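Local coordinates for protein DNA polymerase III, beta subunit (Thermotoga maritima, PDB 1VPK) that probably tethers DNA polymerase and other proteins to DNA, conferring processivity, as a ring-shaped head-to-tail homodimer that encircles the duplex, at residues Ser183-Arg187 / Phe334-Val338; Leu326-Phe330 / Phe351-Thr355; Arg187-Glu193 / Gly367-Val372; Asn167-Leu173 / Ala201-Leu207; Ser277-Val281 / Val313-Val317. All coordinates share one frame; numbering follows the deposited sequence.

In the fold
Two of these contacts join the central domain to the C-terminal domain: contact 3, a buried antiparallel strand pairing, and contact 1, nearer the surface, where an arginine is salt-bridged to two aspartates; Arg187 is common to both. Contacts 3 and 4 belong to the same long sheet; in contact 4, wholly within the central domain and likewise buried, backbone bonds are joined by aromatic stacking. The C-terminal domain holds the other two. Contact 2, partly buried, is chiefly apolar and water-bridged, whereas contact 5 sets a buried arginine-aspartate pair at the subunit interface. Residues 334-338 of contact 1 touch contacts 2, 3 and 5, through Ile335 in each case.

Contact 1. Residues Ser183-Arg187 / Phe334-Val338; sequences SDGFR and FIEDV
Arg187, the last residue of the turn Ser183-Arg187, faces the helical segment Phe334-Val338 with its CA 7.3 Å from the CA of Phe334, and side chains fill the interval. Its CG, set between backbone N and carbonyl carbon (chi1 37°), lies over one face of the Phe334 ring in a CH-pi contact; the bend at chi2 (78°) then sends the guanidinium on to Asp337. There Arg187 NH2 donates to Asp337 OD2 over 2.9 Å, almost straight at 173° and in the guanidinium plane, using the anti lone pair of that oxygen. The same NH2 reaches the carbonyl of Phe334 through a bridging water. Phe334 CD1 lies over a face of the guanidinium, 3.5 Å from NH2. Beside Arg187, Phe186 CB rests 3.5 Å from Phe334 CE2, although the two rings barely overlap. Within the turn, Asp184 OD2 takes Arg187 NE at 2.8 Å, while OD1 of the same aspartate accepts from the backbone N of Phe186 and of Arg187, an Asx turn extended to an Asx motif. Asp337 OD1 has its own partner in Lys340. Two carboxylates thus hold one guanidinium from turn and helix, which is likely to stabilise its positive charge and fix its rotation.

Contact 2. Residues Leu326-Phe330 / Phe351-Thr355; sequences LVIAF and FVDST
In the C-terminal domain, strand 326-330 is overlaid by the loop that leaves strand 346-351, where Leu326 and Ile328 pack against Phe351 and Ser354. The two segments run nearly perpendicular, 81° apart, and their CA atoms come nearest at Ile328 and Ser354. Leu326 divides its two methyls: CD2 presses on Phe351 CB at 3.3 Å, while CD1 lies 3.9 Å from the backbone N of Ser354. Ile328 likewise sends its branches to different partners. With CG1 opposite the backbone N (chi1 -174°), the longer arm extends beneath the loop, CD1 reaching within 3.3 Å of Asp353 O, and the methyl CG2 turns to Phe351 CE2 at 3.9 Å. That same CE2 meets Phe330 CE2, which sits at the edge of the Phe351 ring and close to its plane. The one polar link is a water that accepts from Ala329 N and donates to Ser354 O, at 2.9 Å from each. A glycine in place of Ile328 would probably open a gap beneath Asp353 and Ser354 and leave the Phe351 ring less firmly held on that side. Strand 292-296 lies alongside, pairing its backbone with Leu326, Ile328 and Phe330 and sending Ile296 on to Phe351, while Cys358 of strand 358-362 touches both phenylalanines and Leu377 near the C terminus covers Ala329 and Ser354.

Contact 3. Residues Arg187-Glu193 / Gly367-Val372; sequences RLALAEE and GYLYIV
Tyr370 and Ala189 stand opposite each other as a non-hydrogen-bonded pair of an antiparallel ladder, and the tyrosine can be followed outward from the backbone. Its CB lies 3.8 Å from Leu188 O and touches Val338 of helix 332-341. Beyond CG, CD1 and CE1 pass alongside the methyl of Ala189, with CE1 3.5 Å from Ala189 CB. At the tip, OH bonds to the carbonyl of Lys152. Setting CG opposite its carbonyl carbon (chi1 -58°) is what carries the ring across to the neighbouring strand. Ala191 meets Tyr368 in the same manner, CB to CE2 at 3.3 Å; in the conformer described, Tyr368 OH donates to Glu193 OE2, but the residue has a second conformer, so this bond may not be constant. On the other face, Leu188 CD2 lies beside Ile371 CG1 at 3.9 Å. Leu188 with Ile371 and Leu190 with Leu369 exchange backbone bonds both ways, and Glu192 N adds one to Gly367 O at 2.7 Å. Five main-chain bonds, with alanines leaving room for tyrosine rings, make the central and C-terminal domains share one continuous sheet, so this part of the junction rests on them, backed by apolar side chains.

Contact 4. Residues Asn167-Leu173 / Ala201-Leu207; sequences NGVFWEL and ASFLLSL
Trp171 and Phe203 form the dense side of this antiparallel strand pair, in an offset stack with planes 26° apart. Phe203 CE1 sits over one face of the indole, 3.2 Å from Trp171 CG; in return, Trp171 CB lies over a face of the phenyl ring, a CH-pi contact. The first torsion of Trp171 sets CG beside the backbone N (chi1 -62°) and directs the indole back toward the Val169 end, where NE1 meets Leu205 CD1 of the partner strand at 3.6 Å. A serine in place of Trp171 would probably leave a gap beside Phe203 and Leu205, with one face of the phenyl ring no longer covered by the indole. Seven main-chain bonds join the strands, that of Trp171 N to Phe203 O almost straight at 178°. The backbones are tight at Gly168, whose CA lies 3.0 Å from Leu205 O; a side chain there would collide with that carbonyl. On the opposite face Phe170, partly exposed, has CD1 3.3 Å from Phe203 O and near Leu204, but the Ser202 end is looser, Glu172 CG only grazing Ser202 CB. Outside the pair, Phe252 stacks on Phe170 and Tyr255 bonds to Glu172. Strand 201-206 is outermost within this chain, with 177-183 flanking 168-174; Met210 of helix 207-218 touches Val169, Trp171 and Leu205, and Ser206 OG, also hydrogen-bonded to Glu62, caps that helix through Ser209 N.

Contact 5. Residues Ser277-Val281 / Val313-Val317; sequences SLKRV and VVDEV
Charge dominates where Arg280 and Ser277 of helix 271-285 meet Asp315 of strand 311-318. Asp315 OD2 is gripped twice: Ser277 OG donates to its anti lone pair over 2.6 Å, and Arg280 NH2 reaches it on the syn side at 2.9 Å, 22° out of the carboxylate plane. The latter bond, a salt bridge, lies close to the guanidinium plane although the two flat groups stand 71° apart. Arg280 NE adds weak, longer bonds to both carboxylate oxygens. Bending of the Arg280 chain at its third torsion (chi3 -68°) folds the guanidinium back over Ser277 CA and towards Asp315. The element is a helix running antiparallel to a strand that is outermost in its sheet within this chain, with axes 8.6 Å apart, in a family whose rings carry helices on the inside and sheets outside. Asp315 OD1 is bonded by Ser114 OG and Thr115 OG1 of the second subunit, where Val313, Val314 and Asp315 continue the ladder into a strand of that chain. Apolar contacts flank this cluster: Val313 CG1 pushes against Val281 CB at 3.7 Å, while Val317 CG1 lies 3.8 Å from Ser277 CB. Leu303 of strand 300-307 touches both Ser277 and Val281.

Contact 1. Residues Ser183-Arg187 / Phe334-Val338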
# COMPACT_ATOMS: atom_id res chain seq x y z
N SER A 183 18.09 1.82 -19.30
CA SER A 183 18.07 3.28 -19.25
C SER A 183 16.73 3.80 -19.72
O SER A 183 16.03 3.12 -20.47
CB SER A 183 19.15 3.85 -20.17
OG SER A 183 19.06 5.26 -20.20
N ASP A 184 16.40 5.02 -19.30
CA ASP A 184 15.21 5.69 -19.74
C ASP A 184 15.52 7.05 -20.35
O ASP A 184 14.61 7.88 -20.52
CB ASP A 184 14.22 5.82 -18.59
CG ASP A 184 14.69 6.76 -17.47
OD1 ASP A 184 15.80 7.38 -17.53
OD2 ASP A 184 13.90 6.86 -16.51
N GLY A 185 16.79 7.27 -20.67
CA GLY A 185 17.21 8.57 -21.23
C GLY A 185 17.60 9.62 -20.21
O GLY A 185 18.32 10.58 -20.52
N PHE A 186 17.11 9.47 -18.98
CA PHE A 186 17.49 10.37 -17.90
C PHE A 186 18.52 9.71 -16.97
O PHE A 186 19.32 10.38 -16.34
CB PHE A 186 16.27 10.75 -17.07
CG PHE A 186 15.25 11.60 -17.80
CD1 PHE A 186 15.51 12.91 -18.12
CD2 PHE A 186 13.99 11.09 -18.09
CE1 PHE A 186 14.53 13.70 -18.76
CE2 PHE A 186 13.02 11.87 -18.71
CZ PHE A 186 13.29 13.16 -19.04
N ARG A 187 18.43 8.40 -16.85
CA ARG A 187 19.33 7.66 -15.97
C ARG A 187 19.54 6.26 -16.54
O ARG A 187 18.83 5.83 -17.45
CB ARG A 187 18.83 7.64 -14.51
CG ARG A 187 17.31 7.52 -14.26
CD ARG A 187 16.83 6.11 -14.44
NE ARG A 187 15.38 5.99 -14.25
CZ ARG A 187 14.75 5.99 -13.09
NH1 ARG A 187 13.44 5.85 -13.07
NH2 ARG A 187 15.39 6.07 -11.96
N PHE A 334 15.36 10.39 -8.89
CA PHE A 334 16.30 9.54 -9.63
C PHE A 334 17.51 9.16 -8.79
O PHE A 334 18.06 8.07 -8.97
CB PHE A 334 16.75 10.18 -10.92
CG PHE A 334 15.69 10.33 -11.96
CD1 PHE A 334 14.60 9.47 -12.05
CD2 PHE A 334 15.83 11.30 -12.93
CE1 PHE A 334 13.64 9.63 -13.07
CE2 PHE A 334 14.92 11.45 -13.93
CZ PHE A 334 13.80 10.61 -14.01
N ILE A 335 17.91 10.02 -7.86
CA ILE A 335 19.06 9.72 -7.01
C ILE A 335 18.59 8.73 -5.99
O ILE A 335 19.30 7.76 -5.70
CB ILE A 335 19.62 10.96 -6.25
CG1 ILE A 335 19.98 12.13 -7.17
CG2 ILE A 335 20.85 10.56 -5.37
CD1 ILE A 335 21.04 11.83 -8.12
N GLU A 336 17.43 9.00 -5.39
CA GLU A 336 16.87 8.09 -4.43
C GLU A 336 16.65 6.65 -4.98
O GLU A 336 16.92 5.69 -4.30
CB GLU A 336 15.57 8.65 -3.85
CG GLU A 336 14.91 7.73 -2.82
CD GLU A 336 15.81 7.48 -1.62
OE1 GLU A 336 16.01 8.43 -0.79
OE2 GLU A 336 16.33 6.32 -1.50
N ASP A 337 16.13 6.51 -6.19
CA ASP A 337 15.99 5.19 -6.84
C ASP A 337 17.28 4.39 -6.85
O ASP A 337 17.28 3.23 -6.52
CB ASP A 337 15.57 5.38 -8.29
CG ASP A 337 14.11 5.73 -8.45
OD1 ASP A 337 13.31 5.52 -7.52
OD2 ASP A 337 13.75 6.17 -9.56
N VAL A 338 18.39 5.02 -7.22
CA VAL A 338 19.72 4.38 -7.18
C VAL A 338 20.08 3.83 -5.79
O VAL A 338 20.48 2.67 -5.64
CB VAL A 338 20.82 5.39 -7.69
CG1 VAL A 338 22.14 4.90 -7.42
CG2 VAL A 338 20.68 5.69 -9.22
O HOH W 1 18.20 6.49 -11.13

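Contact 2. Residues Leu326-Phe330 / Phe351-Thr355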
# COMPACT_ATOMS: atom_id res chain seq x y z
N LEU A 326 31.70 22.11 -6.61
CA LEU A 326 30.75 22.02 -7.71
C LEU A 326 29.35 22.33 -7.22
O LEU A 326 28.99 21.94 -6.12
CB LEU A 326 30.76 20.61 -8.28
CG LEU A 326 29.79 20.25 -9.40
CD1 LEU A 326 30.00 21.13 -10.62
CD2 LEU A 326 29.99 18.78 -9.71
N VAL A 327 28.59 23.10 -8.01
CA VAL A 327 27.17 23.28 -7.84
C VAL A 327 26.50 22.59 -9.05
O VAL A 327 26.88 22.83 -10.21
CB VAL A 327 26.83 24.76 -7.74
CG1 VAL A 327 25.29 24.97 -7.65
CG2 VAL A 327 27.56 25.39 -6.57
N ILE A 328 25.56 21.68 -8.78
CA ILE A 328 24.97 20.81 -9.82
C ILE A 328 23.57 20.32 -9.37
O ILE A 328 23.38 20.01 -8.23
CB ILE A 328 25.89 19.60 -10.17
CG1 ILE A 328 25.32 18.80 -11.33
CG2 ILE A 328 26.09 18.67 -8.96
CD1 ILE A 328 26.29 17.79 -11.91
N ALA A 329 22.58 20.29 -10.28
CA ALA A 329 21.18 19.94 -9.91
C ALA A 329 20.72 18.63 -10.54
O ALA A 329 21.06 18.32 -11.72
CB ALA A 329 20.19 21.09 -10.35
N PHE A 330 19.89 17.91 -9.78
CA PHE A 330 19.26 16.66 -10.22
C PHE A 330 17.78 16.55 -9.85
O PHE A 330 17.30 17.21 -8.92
CB PHE A 330 19.97 15.47 -9.60
CG PHE A 330 21.41 15.34 -10.03
CD1 PHE A 330 21.73 14.72 -11.22
CD2 PHE A 330 22.43 15.85 -9.25
CE1 PHE A 330 23.04 14.62 -11.62
CE2 PHE A 330 23.73 15.74 -9.65
CZ PHE A 330 24.02 15.14 -10.83
N PHE A 351 31.55 13.35 -10.52
CA PHE A 351 31.05 14.44 -11.34
C PHE A 351 32.16 15.00 -12.21
O PHE A 351 33.36 14.92 -11.86
CB PHE A 351 30.56 15.59 -10.48
CG PHE A 351 29.59 15.21 -9.37
CD1 PHE A 351 30.06 14.86 -8.14
CD2 PHE A 351 28.22 15.27 -9.56
CE1 PHE A 351 29.20 14.54 -7.10
CE2 PHE A 351 27.35 14.98 -8.49
CZ PHE A 351 27.86 14.61 -7.27
N VAL A 352 31.75 15.65 -13.31
CA VAL A 352 32.66 16.40 -14.17
C VAL A 352 32.28 17.87 -14.02
O VAL A 352 33.02 18.63 -13.42
CB VAL A 352 32.64 15.87 -15.66
CG1 VAL A 352 33.63 16.65 -16.58
CG2 VAL A 352 33.06 14.43 -15.73
N ASP A 353 31.10 18.23 -14.51
CA ASP A 353 30.62 19.61 -14.69
C ASP A 353 29.14 19.65 -14.35
O ASP A 353 28.50 18.61 -14.27
CB ASP A 353 30.65 20.02 -16.18
CG ASP A 353 32.01 20.19 -16.69
OD1 ASP A 353 32.91 20.54 -15.88
OD2 ASP A 353 32.18 19.99 -17.90
N SER A 354 28.60 20.85 -14.22
CA SER A 354 27.17 21.05 -13.93
C SER A 354 26.29 20.49 -15.05
O SER A 354 25.12 20.21 -14.85
CB SER A 354 26.87 22.55 -13.69
OG SER A 354 26.89 23.30 -14.91
N THR A 355 26.88 20.31 -16.23
CA THR A 355 26.16 19.86 -17.43
C THR A 355 26.46 18.42 -17.84
O THR A 355 25.94 17.96 -18.83
CB THR A 355 26.45 20.80 -18.60
OG1 THR A 355 27.86 20.84 -18.84
CG2 THR A 355 26.00 22.20 -18.22
O HOH W 2 23.22 21.24 -12.98

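Contact 3. Residues Arg187-Glu193 / Gly367-Val372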
# COMPACT_ATOMS: atom_id res chain seq x y z
N ARG A 187 18.43 8.40 -16.85
CA ARG A 187 19.33 7.66 -15.97
C ARG A 187 19.54 6.26 -16.54
O ARG A 187 18.83 5.83 -17.45
CB ARG A 187 18.83 7.64 -14.51
CG ARG A 187 17.31 7.52 -14.26
CD ARG A 187 16.83 6.11 -14.44
NE ARG A 187 15.38 5.99 -14.25
CZ ARG A 187 14.75 5.99 -13.09
NH1 ARG A 187 13.44 5.85 -13.07
NH2 ARG A 187 15.39 6.07 -11.96
N LEU A 188 20.54 5.58 -16.01
CA LEU A 188 21.01 4.33 -16.53
C LEU A 188 21.55 3.49 -15.38
O LEU A 188 22.15 4.02 -14.43
CB LEU A 188 22.08 4.59 -17.58
CG LEU A 188 22.86 3.38 -18.13
CD1 LEU A 188 23.32 3.66 -19.54
CD2 LEU A 188 24.07 3.09 -17.27
N ALA A 189 21.29 2.20 -15.46
CA ALA A 189 21.81 1.22 -14.52
C ALA A 189 22.58 0.17 -15.30
O ALA A 189 22.13 -0.27 -16.36
CB ALA A 189 20.66 0.54 -13.77
N LEU A 190 23.72 -0.23 -14.75
CA LEU A 190 24.53 -1.24 -15.37
C LEU A 190 25.03 -2.25 -14.34
O LEU A 190 25.51 -1.85 -13.31
CB LEU A 190 25.73 -0.56 -16.02
CG LEU A 190 26.70 -1.38 -16.85
CD1 LEU A 190 27.38 -0.43 -17.84
CD2 LEU A 190 27.77 -2.07 -15.98
N ALA A 191 24.96 -3.54 -14.68
CA ALA A 191 25.43 -4.63 -13.82
C ALA A 191 26.26 -5.58 -14.70
O ALA A 191 25.85 -5.91 -15.84
CB ALA A 191 24.20 -5.40 -13.21
N GLU A 192 27.39 -6.03 -14.18
CA GLU A 192 28.26 -6.95 -14.91
C GLU A 192 28.83 -8.00 -13.96
O GLU A 192 29.30 -7.67 -12.85
CB GLU A 192 29.38 -6.14 -15.55
CG GLU A 192 30.39 -6.91 -16.35
CD GLU A 192 31.40 -5.98 -16.99
OE1 GLU A 192 31.06 -5.41 -18.05
OE2 GLU A 192 32.50 -5.82 -16.43
N GLU A 193 28.83 -9.26 -14.38
CA GLU A 193 29.37 -10.33 -13.54
C GLU A 193 30.06 -11.37 -14.40
O GLU A 193 29.62 -11.70 -15.52
CB GLU A 193 28.24 -11.05 -12.78
CG GLU A 193 27.52 -10.21 -11.73
CD GLU A 193 28.28 -10.10 -10.45
OE1 GLU A 193 29.34 -10.74 -10.34
OE2 GLU A 193 27.81 -9.38 -9.55
N GLY A 367 31.44 -3.81 -10.71
CA GLY A 367 30.44 -4.59 -11.39
C GLY A 367 29.07 -3.95 -11.47
O GLY A 367 28.24 -4.41 -12.26
N TYR A 368 28.88 -2.88 -10.69
CA TYR A 368 27.60 -2.16 -10.59
C TYR A 368 27.78 -0.66 -10.66
O TYR A 368 28.58 -0.09 -9.91
CB TYR A 368 26.86 -2.56 -9.31
CG TYR A 368 26.49 -4.02 -9.34
CD1 TYR A 368 27.38 -5.01 -8.90
CD2 TYR A 368 25.28 -4.43 -9.90
CE1 TYR A 368 27.05 -6.35 -8.98
CE2 TYR A 368 24.95 -5.77 -9.97
CZ TYR A 368 25.84 -6.72 -9.52
OH TYR A 368 25.50 -8.04 -9.59
N LEU A 369 27.05 0.00 -11.57
CA LEU A 369 27.14 1.46 -11.64
C LEU A 369 25.88 2.09 -12.23
O LEU A 369 25.12 1.46 -13.01
CB LEU A 369 28.36 1.91 -12.43
CG LEU A 369 28.41 1.87 -13.94
CD1 LEU A 369 27.67 3.02 -14.60
CD2 LEU A 369 29.83 1.92 -14.35
N TYR A 370 25.67 3.32 -11.81
CA TYR A 370 24.47 4.09 -12.14
C TYR A 370 24.87 5.43 -12.67
O TYR A 370 25.78 6.00 -12.17
CB TYR A 370 23.56 4.24 -10.90
CG TYR A 370 23.20 2.88 -10.39
CD1 TYR A 370 22.12 2.20 -10.92
CD2 TYR A 370 23.98 2.23 -9.43
CE1 TYR A 370 21.80 0.88 -10.48
CE2 TYR A 370 23.66 0.94 -8.97
CZ TYR A 370 22.59 0.28 -9.51
OH TYR A 370 22.25 -0.96 -9.09
N ILE A 371 24.14 5.93 -13.66
CA ILE A 371 24.36 7.26 -14.24
C ILE A 371 23.03 8.03 -14.09
O ILE A 371 21.93 7.45 -14.31
CB ILE A 371 24.72 7.18 -15.76
CG1 ILE A 371 25.97 6.31 -16.00
CG2 ILE A 371 24.87 8.59 -16.36
CD1 ILE A 371 27.23 6.92 -15.55
N VAL A 372 23.12 9.28 -13.60
CA VAL A 372 21.99 10.20 -13.57
C VAL A 372 22.41 11.49 -14.29
O VAL A 372 23.49 12.03 -14.05
CB VAL A 372 21.52 10.51 -12.12
CG1 VAL A 372 20.19 11.27 -12.13
CG2 VAL A 372 21.30 9.23 -11.32

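Contact 4. Residues Asn167-Leu173 / Ala201-Leu207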
# COMPACT_ATOMS: atom_id res chain seq x y z
N ASN A 167 12.62 0.59 -23.54
CA ASN A 167 11.60 -0.15 -22.82
C ASN A 167 12.03 -1.62 -22.67
O ASN A 167 11.44 -2.54 -23.28
CB ASN A 167 10.26 -0.04 -23.58
CG ASN A 167 9.10 -0.72 -22.83
OD1 ASN A 167 8.42 -1.55 -23.39
ND2 ASN A 167 8.90 -0.36 -21.54
N GLY A 168 13.09 -1.83 -21.90
CA GLY A 168 13.69 -3.14 -21.80
C GLY A 168 15.07 -3.11 -21.18
O GLY A 168 15.54 -2.07 -20.68
N VAL A 169 15.70 -4.28 -21.19
CA VAL A 169 17.03 -4.45 -20.66
C VAL A 169 17.89 -5.08 -21.75
O VAL A 169 17.49 -6.03 -22.42
CB VAL A 169 17.07 -5.38 -19.43
CG1 VAL A 169 18.54 -5.54 -18.90
CG2 VAL A 169 16.15 -4.89 -18.33
N PHE A 170 19.07 -4.50 -21.90
CA PHE A 170 20.03 -4.89 -22.92
C PHE A 170 21.01 -5.87 -22.31
O PHE A 170 21.57 -5.63 -21.23
CB PHE A 170 20.72 -3.62 -23.47
CG PHE A 170 21.54 -3.86 -24.72
CD1 PHE A 170 20.96 -4.34 -25.88
CD2 PHE A 170 22.91 -3.56 -24.73
CE1 PHE A 170 21.72 -4.54 -27.02
CE2 PHE A 170 23.67 -3.78 -25.88
CZ PHE A 170 23.08 -4.26 -27.01
N TRP A 171 21.22 -6.98 -23.01
CA TRP A 171 22.13 -8.02 -22.57
C TRP A 171 23.36 -8.00 -23.46
O TRP A 171 23.21 -8.06 -24.67
CB TRP A 171 21.48 -9.40 -22.68
CG TRP A 171 20.26 -9.63 -21.85
CD1 TRP A 171 19.15 -8.85 -21.78
CD2 TRP A 171 20.01 -10.77 -21.02
NE1 TRP A 171 18.23 -9.42 -20.91
CE2 TRP A 171 18.74 -10.59 -20.43
CE3 TRP A 171 20.74 -11.93 -20.70
CZ2 TRP A 171 18.18 -11.54 -19.56
CZ3 TRP A 171 20.21 -12.83 -19.80
CH2 TRP A 171 18.92 -12.64 -19.26
N GLU A 172 24.56 -7.96 -22.86
CA GLU A 172 25.81 -8.11 -23.58
C GLU A 172 26.61 -9.26 -23.02
O GLU A 172 27.00 -9.26 -21.83
CB GLU A 172 26.67 -6.87 -23.45
CG GLU A 172 26.11 -5.67 -24.16
CD GLU A 172 26.99 -4.45 -23.91
OE1 GLU A 172 28.21 -4.55 -24.04
OE2 GLU A 172 26.45 -3.41 -23.53
N LEU A 173 26.86 -10.24 -23.87
CA LEU A 173 27.73 -11.37 -23.52
C LEU A 173 29.11 -11.27 -24.17
O LEU A 173 29.25 -11.01 -25.38
CB LEU A 173 27.12 -12.74 -23.92
CG LEU A 173 25.98 -13.39 -23.17
CD1 LEU A 173 26.39 -13.67 -21.73
CD2 LEU A 173 24.73 -12.52 -23.22
N ALA A 201 27.75 -11.96 -27.95
CA ALA A 201 26.38 -11.72 -28.39
C ALA A 201 25.78 -10.57 -27.63
O ALA A 201 26.22 -10.25 -26.52
CB ALA A 201 25.52 -12.98 -28.18
N SER A 202 24.76 -9.95 -28.22
CA SER A 202 23.95 -8.94 -27.52
C SER A 202 22.54 -8.87 -28.11
O SER A 202 22.34 -9.24 -29.27
CB SER A 202 24.64 -7.57 -27.56
OG SER A 202 24.57 -7.04 -28.87
N PHE A 203 21.58 -8.46 -27.28
CA PHE A 203 20.18 -8.37 -27.67
C PHE A 203 19.41 -7.52 -26.64
O PHE A 203 19.80 -7.40 -25.48
CB PHE A 203 19.57 -9.77 -27.76
CG PHE A 203 19.82 -10.66 -26.55
CD1 PHE A 203 18.97 -10.61 -25.44
CD2 PHE A 203 20.90 -11.56 -26.56
CE1 PHE A 203 19.20 -11.42 -24.34
CE2 PHE A 203 21.12 -12.40 -25.47
CZ PHE A 203 20.30 -12.32 -24.36
N LEU A 204 18.29 -6.96 -27.07
CA LEU A 204 17.39 -6.21 -26.20
C LEU A 204 16.13 -7.05 -25.95
O LEU A 204 15.52 -7.55 -26.88
CB LEU A 204 17.02 -4.91 -26.89
CG LEU A 204 16.09 -3.94 -26.17
CD1 LEU A 204 16.62 -3.43 -24.89
CD2 LEU A 204 15.73 -2.79 -27.11
N LEU A 205 15.80 -7.26 -24.68
CA LEU A 205 14.52 -7.84 -24.33
C LEU A 205 13.65 -6.74 -23.73
O LEU A 205 14.15 -5.86 -22.98
CB LEU A 205 14.69 -9.00 -23.35
CG LEU A 205 15.50 -10.23 -23.82
CD1 LEU A 205 15.61 -11.22 -22.68
CD2 LEU A 205 14.91 -10.90 -25.09
N SER A 206 12.36 -6.78 -24.06
CA SER A 206 11.37 -5.78 -23.64
C SER A 206 11.21 -5.80 -22.13
O SER A 206 11.54 -6.80 -21.46
CB SER A 206 9.99 -6.01 -24.30
OG SER A 206 9.25 -7.08 -23.66
N LEU A 207 10.68 -4.71 -21.58
CA LEU A 207 10.45 -4.66 -20.15
C LEU A 207 9.45 -5.72 -19.72
O LEU A 207 9.67 -6.38 -18.70
CB LEU A 207 9.99 -3.27 -19.74
CG LEU A 207 9.76 -3.00 -18.25
CD1 LEU A 207 10.97 -3.39 -17.42
CD2 LEU A 207 9.44 -1.56 -18.10

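Contact 5. Residues Ser277-Val281 / Val313-Val317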
# COMPACT_ATOMS: atom_id res chain seq x y z
N SER A 277 18.69 12.73 3.72
CA SER A 277 18.79 14.12 3.27
C SER A 277 17.89 14.33 2.09
O SER A 277 17.17 15.34 2.02
CB SER A 277 20.25 14.45 2.89
OG SER A 277 20.40 15.82 2.57
N LEU A 278 17.92 13.39 1.13
CA LEU A 278 17.00 13.47 -0.03
C LEU A 278 15.54 13.49 0.40
O LEU A 278 14.75 14.32 -0.06
CB LEU A 278 17.28 12.32 -1.03
CG LEU A 278 18.58 12.61 -1.79
CD1 LEU A 278 19.13 11.37 -2.45
CD2 LEU A 278 18.42 13.73 -2.82
N LYS A 279 15.18 12.64 1.35
CA LYS A 279 13.82 12.67 1.89
C LYS A 279 13.41 14.05 2.48
O LYS A 279 12.29 14.53 2.27
CB LYS A 279 13.63 11.61 2.96
CG LYS A 279 13.46 10.18 2.45
CD LYS A 279 12.73 9.37 3.56
N ARG A 280 14.33 14.68 3.20
CA ARG A 280 14.08 16.01 3.78
C ARG A 280 13.83 17.06 2.68
O ARG A 280 12.86 17.82 2.76
CB ARG A 280 15.21 16.44 4.77
CG ARG A 280 15.25 15.50 5.96
CD ARG A 280 16.20 15.85 7.09
NE ARG A 280 17.61 15.76 6.75
CZ ARG A 280 18.44 14.76 7.11
NH1 ARG A 280 18.03 13.73 7.83
NH2 ARG A 280 19.69 14.80 6.77
N VAL A 281 14.66 17.09 1.64
CA VAL A 281 14.52 18.12 0.64
C VAL A 281 13.33 17.87 -0.27
O VAL A 281 12.79 18.80 -0.82
CB VAL A 281 15.83 18.41 -0.18
CG1 VAL A 281 17.00 18.81 0.78
CG2 VAL A 281 16.22 17.22 -1.05
N VAL A 313 14.24 24.60 1.47
CA VAL A 313 14.95 23.75 2.41
C VAL A 313 16.41 23.72 2.00
O VAL A 313 16.74 23.69 0.82
CB VAL A 313 14.39 22.30 2.47
CG1 VAL A 313 14.46 21.62 1.11
CG2 VAL A 313 15.10 21.48 3.55
N VAL A 314 17.28 23.74 3.00
CA VAL A 314 18.70 23.52 2.83
C VAL A 314 19.08 22.48 3.86
O VAL A 314 18.72 22.59 5.04
CB VAL A 314 19.51 24.80 3.07
CG1 VAL A 314 21.02 24.49 2.95
CG2 VAL A 314 19.04 25.89 2.13
N ASP A 315 19.72 21.43 3.40
CA ASP A 315 20.24 20.39 4.27
C ASP A 315 21.74 20.18 4.02
O ASP A 315 22.16 19.97 2.91
CB ASP A 315 19.53 19.06 4.03
CG ASP A 315 19.79 18.07 5.15
OD1 ASP A 315 19.72 18.46 6.33
OD2 ASP A 315 20.12 16.92 4.88
N GLU A 316 22.52 20.18 5.08
CA GLU A 316 23.97 20.08 4.95
C GLU A 316 24.46 18.75 5.47
O GLU A 316 24.19 18.43 6.61
CB GLU A 316 24.60 21.20 5.75
CG GLU A 316 26.12 21.23 5.69
CD GLU A 316 26.67 22.54 6.19
OE1 GLU A 316 26.50 23.55 5.49
OE2 GLU A 316 27.27 22.54 7.29
N VAL A 317 25.16 17.97 4.64
CA VAL A 317 25.65 16.66 5.07
C VAL A 317 27.15 16.53 4.94
O VAL A 317 27.75 17.10 4.02
CB VAL A 317 24.95 15.50 4.34
CG1 VAL A 317 23.44 15.65 4.48
CG2 VAL A 317 25.32 15.38 2.91